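Methyltransferase domain-containing protein (Serratia marcescens, PDB 7CLU) probably transfers a methyl group from S-adenosyl-L-methionine to an oxygen of its substrate, as an O-methyltransferase of the prodigiosin pathway. Local coordinates at residues Phe30-Asp35 with Ala44-Cys49; Asp312-Ala317 with Thr332-Glu337. One frame throughout, in Å; residues are numbered along the deposited sequence.

Interaction 1 of 2, residues Phe30-Asp35 with Ala44-Cys49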
loop_
_atom_site.group_PDB
_atom_site.type_symbol
_atom_site.label_atom_id
_atom_site.label_comp_id
_atom_site.label_asym_id
_atom_site.label_seq_id
_atom_site.Cartn_x
_atom_site.Cartn_y
_atom_site.Cartn_z
ATOM N N PHE A 30 18.511 -2.345 6.443
ATOM C CA PHE A 30 18.685 -3.392 7.431
ATOM C C PHE A 30 20.064 -4.031 7.351
ATOM O O PHE A 30 20.503 -4.639 8.329
ATOM C CB PHE A 30 17.586 -4.439 7.275
ATOM C CG PHE A 30 16.214 -3.846 7.186
ATOM C CD1 PHE A 30 15.579 -3.366 8.318
ATOM C CD2 PHE A 30 15.564 -3.756 5.965
ATOM C CE1 PHE A 30 14.317 -2.814 8.246
ATOM C CE2 PHE A 30 14.302 -3.202 5.877
ATOM C CZ PHE A 30 13.672 -2.721 7.021
ATOM N N ASP A 31 20.768 -3.884 6.222
ATOM C CA ASP A 31 22.123 -4.419 6.128
ATOM C C ASP A 31 23.049 -3.794 7.167
ATOM O O ASP A 31 23.935 -4.473 7.695
ATOM C CB ASP A 31 22.684 -4.185 4.724
ATOM C CG ASP A 31 22.082 -5.124 3.678
ATOM O OD1 ASP A 31 21.416 -6.120 4.050
ATOM O OD2 ASP A 31 22.296 -4.859 2.477
ATOM N N GLN A 32 22.852 -2.513 7.474
ATOM C CA GLN A 32 23.703 -1.782 8.412
ATOM C C GLN A 32 23.578 -2.271 9.842
ATOM O O GLN A 32 24.374 -1.851 10.694
ATOM C CB GLN A 32 23.376 -0.293 8.359
ATOM C CG GLN A 32 23.258 0.252 6.948
ATOM C CD GLN A 32 24.385 -0.234 6.049
ATOM O OE1 GLN A 32 25.566 -0.093 6.383
ATOM N NE2 GLN A 32 24.025 -0.826 4.909
ATOM N N LEU A 33 22.605 -3.134 10.128
ATOM C CA LEU A 33 22.400 -3.673 11.463
ATOM C C LEU A 33 22.663 -5.168 11.543
ATOM O O LEU A 33 22.359 -5.783 12.570
ATOM C CB LEU A 33 20.979 -3.382 11.939
ATOM C CG LEU A 33 20.574 -1.908 12.038
ATOM C CD1 LEU A 33 19.085 -1.792 12.343
ATOM C CD2 LEU A 33 21.419 -1.165 13.094
ATOM N N ARG A 34 23.190 -5.766 10.477
ATOM C CA ARG A 34 23.381 -7.241 10.476
ATOM C C ARG A 34 24.437 -7.672 11.499
ATOM O O ARG A 34 24.356 -8.815 11.971
ATOM C CB ARG A 34 23.774 -7.725 9.077
ATOM C CG ARG A 34 25.270 -7.676 8.803
ATOM C CD ARG A 34 25.593 -7.474 7.337
ATOM N NE ARG A 34 25.840 -8.729 6.646
ATOM C CZ ARG A 34 27.039 -9.272 6.473
ATOM N NH1 ARG A 34 27.157 -10.415 5.824
ATOM N NH2 ARG A 34 28.115 -8.674 6.950
ATOM N N ASP A 35 25.365 -6.774 11.838
ATOM C CA ASP A 35 26.487 -7.077 12.719
ATOM C C ASP A 35 26.342 -6.466 14.110
ATOM O O ASP A 35 26.603 -7.146 15.109
ATOM C CB ASP A 35 27.790 -6.595 12.068
ATOM C CG ASP A 35 28.184 -7.448 10.862
ATOM O OD1 ASP A 35 28.460 -8.643 11.079
ATOM O OD2 ASP A 35 28.200 -6.941 9.708
ATOM N N ALA A 44 22.795 6.507 9.289
ATOM C CA ALA A 44 22.784 7.479 8.199
ATOM C C ALA A 44 24.173 7.682 7.604
ATOM O O ALA A 44 24.304 7.919 6.397
ATOM C CB ALA A 44 22.217 8.810 8.685
ATOM N N ALA A 45 25.218 7.604 8.428
ATOM C CA ALA A 45 26.577 7.676 7.906
ATOM C C ALA A 45 26.872 6.489 7.000
ATOM O O ALA A 45 27.347 6.659 5.872
ATOM C CB ALA A 45 27.577 7.732 9.065
ATOM N N ARG A 46 26.573 5.279 7.473
ATOM C CA ARG A 46 26.863 4.087 6.688
ATOM C C ARG A 46 26.033 4.039 5.412
ATOM O O ARG A 46 26.474 3.457 4.416
ATOM C CB ARG A 46 26.628 2.833 7.527
ATOM C CG ARG A 46 27.530 2.742 8.777
ATOM C CD ARG A 46 27.390 1.403 9.472
ATOM N NE ARG A 46 27.403 0.309 8.502
ATOM C CZ ARG A 46 27.453 -0.984 8.809
ATOM N NH1 ARG A 46 27.453 -1.888 7.838
ATOM N NH2 ARG A 46 27.520 -1.381 10.076
ATOM N N LEU A 47 24.843 4.643 5.413
ATOM C CA LEU A 47 24.000 4.665 4.221
ATOM C C LEU A 47 24.298 5.825 3.290
ATOM O O LEU A 47 23.761 5.845 2.177
ATOM C CB LEU A 47 22.519 4.737 4.588
ATOM C CG LEU A 47 21.886 3.495 5.193
ATOM C CD1 LEU A 47 20.413 3.768 5.408
ATOM C CD2 LEU A 47 22.104 2.260 4.317
ATOM N N ASP A 48 25.118 6.791 3.711
ATOM C CA ASP A 48 25.379 7.988 2.913
ATOM C C ASP A 48 24.105 8.817 2.753
ATOM O O ASP A 48 23.745 9.226 1.650
ATOM C CB ASP A 48 25.965 7.618 1.541
ATOM C CG ASP A 48 26.836 8.711 0.948
ATOM O OD1 ASP A 48 27.181 8.609 -0.256
ATOM O OD2 ASP A 48 27.182 9.664 1.673
ATOM N N CYS A 49 23.408 9.045 3.867
ATOM C CA CYS A 49 22.152 9.784 3.874
ATOM C C CYS A 49 22.127 10.822 4.988
ATOM O O CYS A 49 22.765 10.630 6.028
ATOM C CB CYS A 49 20.974 8.825 4.073
ATOM S SG CYS A 49 20.476 7.933 2.594
HETATM O O HOH W 1 27.154 1.107 4.547
#
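Gln-32, on a short 3-10 turn, faces Arg-46 and Leu-47 at the C-terminal end of helix 40-47. The CA atoms of Gln-32 and Arg-46 lie 6.9 Å apart. The contact belongs to the helix-turn-helix-like dimerisation domain, and Asp-48, with positive phi, closes helix 40-47 in a Schellman motif.

The side chains of Gln-32 and Arg-46 run past each other in opposite directions, with amide and guanidinium planes almost perpendicular (86°). The Gln-32 chain bends at chi2 (-45°), which places OE1 beside Arg-46 NE and NH1. Arg-46 NE gives Gln-32 OE1 a weak hydrogen bond of 2.8 Å, bent to 117° at the hydrogen. Arg-46 bends at chi3 and brings its guanidinium over Gln-32, whose CA sits 3.8 Å above the centre of the group's plane. The other end of the amide is also held, because Gln-32 NE2 bonds to Lys-28 O. On the apolar side, the buried Leu-47 adds a contact, its CD2 lying 3.5 Å from Gln-32 CG. One water donates to Gln-32 OE1 at 2.7 Å; its approach to Arg-46 O, 2.4 Å, is too short, and that link is doubtful.

Interaction 2 of 2, residues Asp312-Ala317 with Thr332-Glu337; sequences DRFRLA and TLIVGE
Phe-314 on helix 307-316 reaches toward Ile-334 and Gly-336 of strand 332-337, whose segment axis runs nearly parallel to that of 312-316, at 21° and 9.3 Å. This is a helix packed on the sheet of the Rossmann-like methyltransferase domain.

Phe-314 alone carries the helix side of the contact. No hydrogen bond crosses between the segments. Ile-334 touches the ring with its CG2 branch. This methyl lies over the middle of one face, 3.5 Å from the ring centroid and 11° off the ring normal, which makes a CH-pi contact. The chi1 of Ile-334 (-57°) sets CG2 opposite the backbone N and directs it at the ring, while CG1 stands beside that N. The far end of the ring meets the strand backbone: Phe-314 CZ is 3.4 Å from Ile-334 O. Farther along the strand, Gly-336 N lies at the ring edge, near its plane, 3.8 Å from Phe-314 CE2. Gly-336 has no side chain, and the ring packs close against the backbone here. The CA atoms of Phe-314 and Gly-336 are 7.0 Å apart.

The Phe-314 ring also meets Phe-319 and Phe-271, and it touches Leu-258 of helix 251-264 and Ala-322 of strand 322-326. Strand 332-337 runs antiparallel to both its neighbours, 270-275 and 322-326. Phe-314 thus lies buried between helices 251-264 and 307-316 and this end of the seven-stranded sheet.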
loop_
_atom_site.group_PDB
_atom_site.type_symbol
_atom_site.label_atom_id
_atom_site.label_comp_id
_atom_site.label_asym_id
_atom_site.label_seq_id
_atom_site.Cartn_x
_atom_site.Cartn_y
_atom_site.Cartn_z
ATOM N N ASP A 312 -14.533 -25.138 -16.559
ATOM C CA ASP A 312 -15.192 -24.875 -17.834
ATOM C C ASP A 312 -14.176 -24.729 -18.957
ATOM O O ASP A 312 -14.390 -25.235 -20.067
ATOM C CB ASP A 312 -16.052 -23.611 -17.738
ATOM C CG ASP A 312 -17.235 -23.766 -16.791
ATOM O OD1 ASP A 312 -17.620 -24.915 -16.481
ATOM O OD2 ASP A 312 -17.783 -22.729 -16.352
ATOM N N ARG A 313 -13.060 -24.044 -18.688
ATOM C CA ARG A 313 -12.049 -23.850 -19.722
ATOM C C ARG A 313 -11.326 -25.149 -20.045
ATOM O O ARG A 313 -10.988 -25.397 -21.210
ATOM C CB ARG A 313 -11.057 -22.760 -19.299
ATOM C CG ARG A 313 -11.663 -21.386 -19.380
ATOM C CD ARG A 313 -10.751 -20.245 -18.925
ATOM N NE ARG A 313 -11.604 -19.135 -18.508
ATOM C CZ ARG A 313 -11.364 -18.368 -17.460
ATOM N NH1 ARG A 313 -10.271 -18.573 -16.730
ATOM N NH2 ARG A 313 -12.210 -17.398 -17.146
ATOM N N PHE A 314 -11.069 -25.989 -19.035
ATOM C CA PHE A 314 -10.506 -27.308 -19.305
ATOM C C PHE A 314 -11.400 -28.093 -20.266
ATOM O O PHE A 314 -10.929 -28.630 -21.277
ATOM C CB PHE A 314 -10.308 -28.086 -17.998
ATOM C CG PHE A 314 -8.928 -27.948 -17.402
ATOM C CD1 PHE A 314 -8.362 -26.689 -17.197
ATOM C CD2 PHE A 314 -8.197 -29.073 -17.044
ATOM C CE1 PHE A 314 -7.087 -26.561 -16.633
ATOM C CE2 PHE A 314 -6.926 -28.965 -16.482
ATOM C CZ PHE A 314 -6.364 -27.709 -16.269
ATOM N N ARG A 315 -12.703 -28.150 -19.972
ATOM C CA ARG A 315 -13.620 -28.919 -20.811
ATOM C C ARG A 315 -13.684 -28.342 -22.218
ATOM O O ARG A 315 -13.565 -29.079 -23.206
ATOM C CB ARG A 315 -15.009 -28.963 -20.171
ATOM C CG ARG A 315 -14.973 -29.455 -18.737
ATOM C CD ARG A 315 -16.350 -29.573 -18.109
ATOM N NE ARG A 315 -16.333 -30.623 -17.101
ATOM C CZ ARG A 315 -16.663 -30.464 -15.823
ATOM N NH1 ARG A 315 -17.068 -29.280 -15.367
ATOM N NH2 ARG A 315 -16.588 -31.505 -14.998
ATOM N N LEU A 316 -13.846 -27.015 -22.327
ATOM C CA LEU A 316 -13.885 -26.362 -23.635
ATOM C C LEU A 316 -12.631 -26.651 -24.449
ATOM O O LEU A 316 -12.683 -26.672 -25.686
ATOM C CB LEU A 316 -14.054 -24.848 -23.467
ATOM C CG LEU A 316 -15.462 -24.263 -23.507
ATOM C CD1 LEU A 316 -15.392 -22.738 -23.569
ATOM C CD2 LEU A 316 -16.246 -24.817 -24.694
ATOM N N ALA A 317 -11.498 -26.866 -23.779
ATOM C CA ALA A 317 -10.250 -27.183 -24.454
ATOM C C ALA A 317 -10.125 -28.658 -24.801
ATOM O O ALA A 317 -9.130 -29.039 -25.428
ATOM C CB ALA A 317 -9.055 -26.747 -23.595
ATOM N N THR A 332 -4.211 -24.536 -5.889
ATOM C CA THR A 332 -5.230 -25.542 -6.124
ATOM C C THR A 332 -4.936 -26.197 -7.470
ATOM O O THR A 332 -4.553 -25.521 -8.426
ATOM C CB THR A 332 -6.618 -24.886 -6.122
ATOM O OG1 THR A 332 -6.837 -24.270 -4.849
ATOM C CG2 THR A 332 -7.699 -25.892 -6.379
ATOM N N LEU A 333 -5.098 -27.511 -7.550
ATOM C CA LEU A 333 -4.794 -28.237 -8.779
ATOM C C LEU A 333 -6.057 -28.360 -9.623
ATOM O O LEU A 333 -7.112 -28.777 -9.126
ATOM C CB LEU A 333 -4.218 -29.629 -8.474
ATOM C CG LEU A 333 -2.930 -29.748 -7.657
ATOM C CD1 LEU A 333 -2.436 -31.186 -7.660
ATOM C CD2 LEU A 333 -1.816 -28.784 -8.116
ATOM N N ILE A 334 -5.961 -27.973 -10.889
ATOM C CA ILE A 334 -7.011 -28.235 -11.860
ATOM C C ILE A 334 -6.479 -29.322 -12.785
ATOM O O ILE A 334 -5.390 -29.183 -13.348
ATOM C CB ILE A 334 -7.427 -26.962 -12.615
ATOM C CG1 ILE A 334 -7.870 -25.898 -11.601
ATOM C CG2 ILE A 334 -8.581 -27.254 -13.507
ATOM C CD1 ILE A 334 -7.089 -24.602 -11.678
ATOM N N VAL A 335 -7.216 -30.433 -12.881
ATOM C CA VAL A 335 -6.715 -31.683 -13.442
ATOM C C VAL A 335 -7.674 -32.162 -14.522
ATOM O O VAL A 335 -8.896 -32.090 -14.351
ATOM C CB VAL A 335 -6.575 -32.766 -12.347
ATOM C CG1 VAL A 335 -6.014 -34.066 -12.920
ATOM C CG2 VAL A 335 -5.738 -32.245 -11.181
ATOM N N GLY A 336 -7.121 -32.680 -15.616
ATOM C CA GLY A 336 -7.936 -33.257 -16.674
ATOM C C GLY A 336 -7.135 -34.261 -17.474
ATOM O O GLY A 336 -5.899 -34.285 -17.419
ATOM N N GLU A 337 -7.854 -35.101 -18.220
ATOM C CA GLU A 337 -7.227 -36.141 -19.023
ATOM C C GLU A 337 -7.596 -35.996 -20.495
ATOM O O GLU A 337 -8.621 -35.403 -20.860
ATOM C CB GLU A 337 -7.613 -37.547 -18.535
ATOM C CG GLU A 337 -6.884 -37.993 -17.283
ATOM C CD GLU A 337 -7.715 -37.784 -16.046
ATOM O OE1 GLU A 337 -8.961 -37.826 -16.167
ATOM O OE2 GLU A 337 -7.128 -37.582 -14.960
#

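How the interactions relate
Interactions 1 and 2 belong to different domains and do not touch. Their centres are 51 Å apart, their nearest atoms about 31 Å, and they lie on opposite sides of the chain's centre. Interaction 1 is in the dimerisation domain, away from the annotated sites. Next to its touching residues, Asp-48 and Cys-49 pack on Arg-115 of the second subunit. Interaction 2 is in the catalytic domain. The side chain of Ile-334 is about 8 Å from that of Arg-331, an S-adenosyl-L-homocysteine-binding residue, though no ligand is bound to this chain, and about 9 Å from that of His-247, the predicted proton acceptor. One contact is partly polar, with a weak hydrogen bond; the other is buried and apolar.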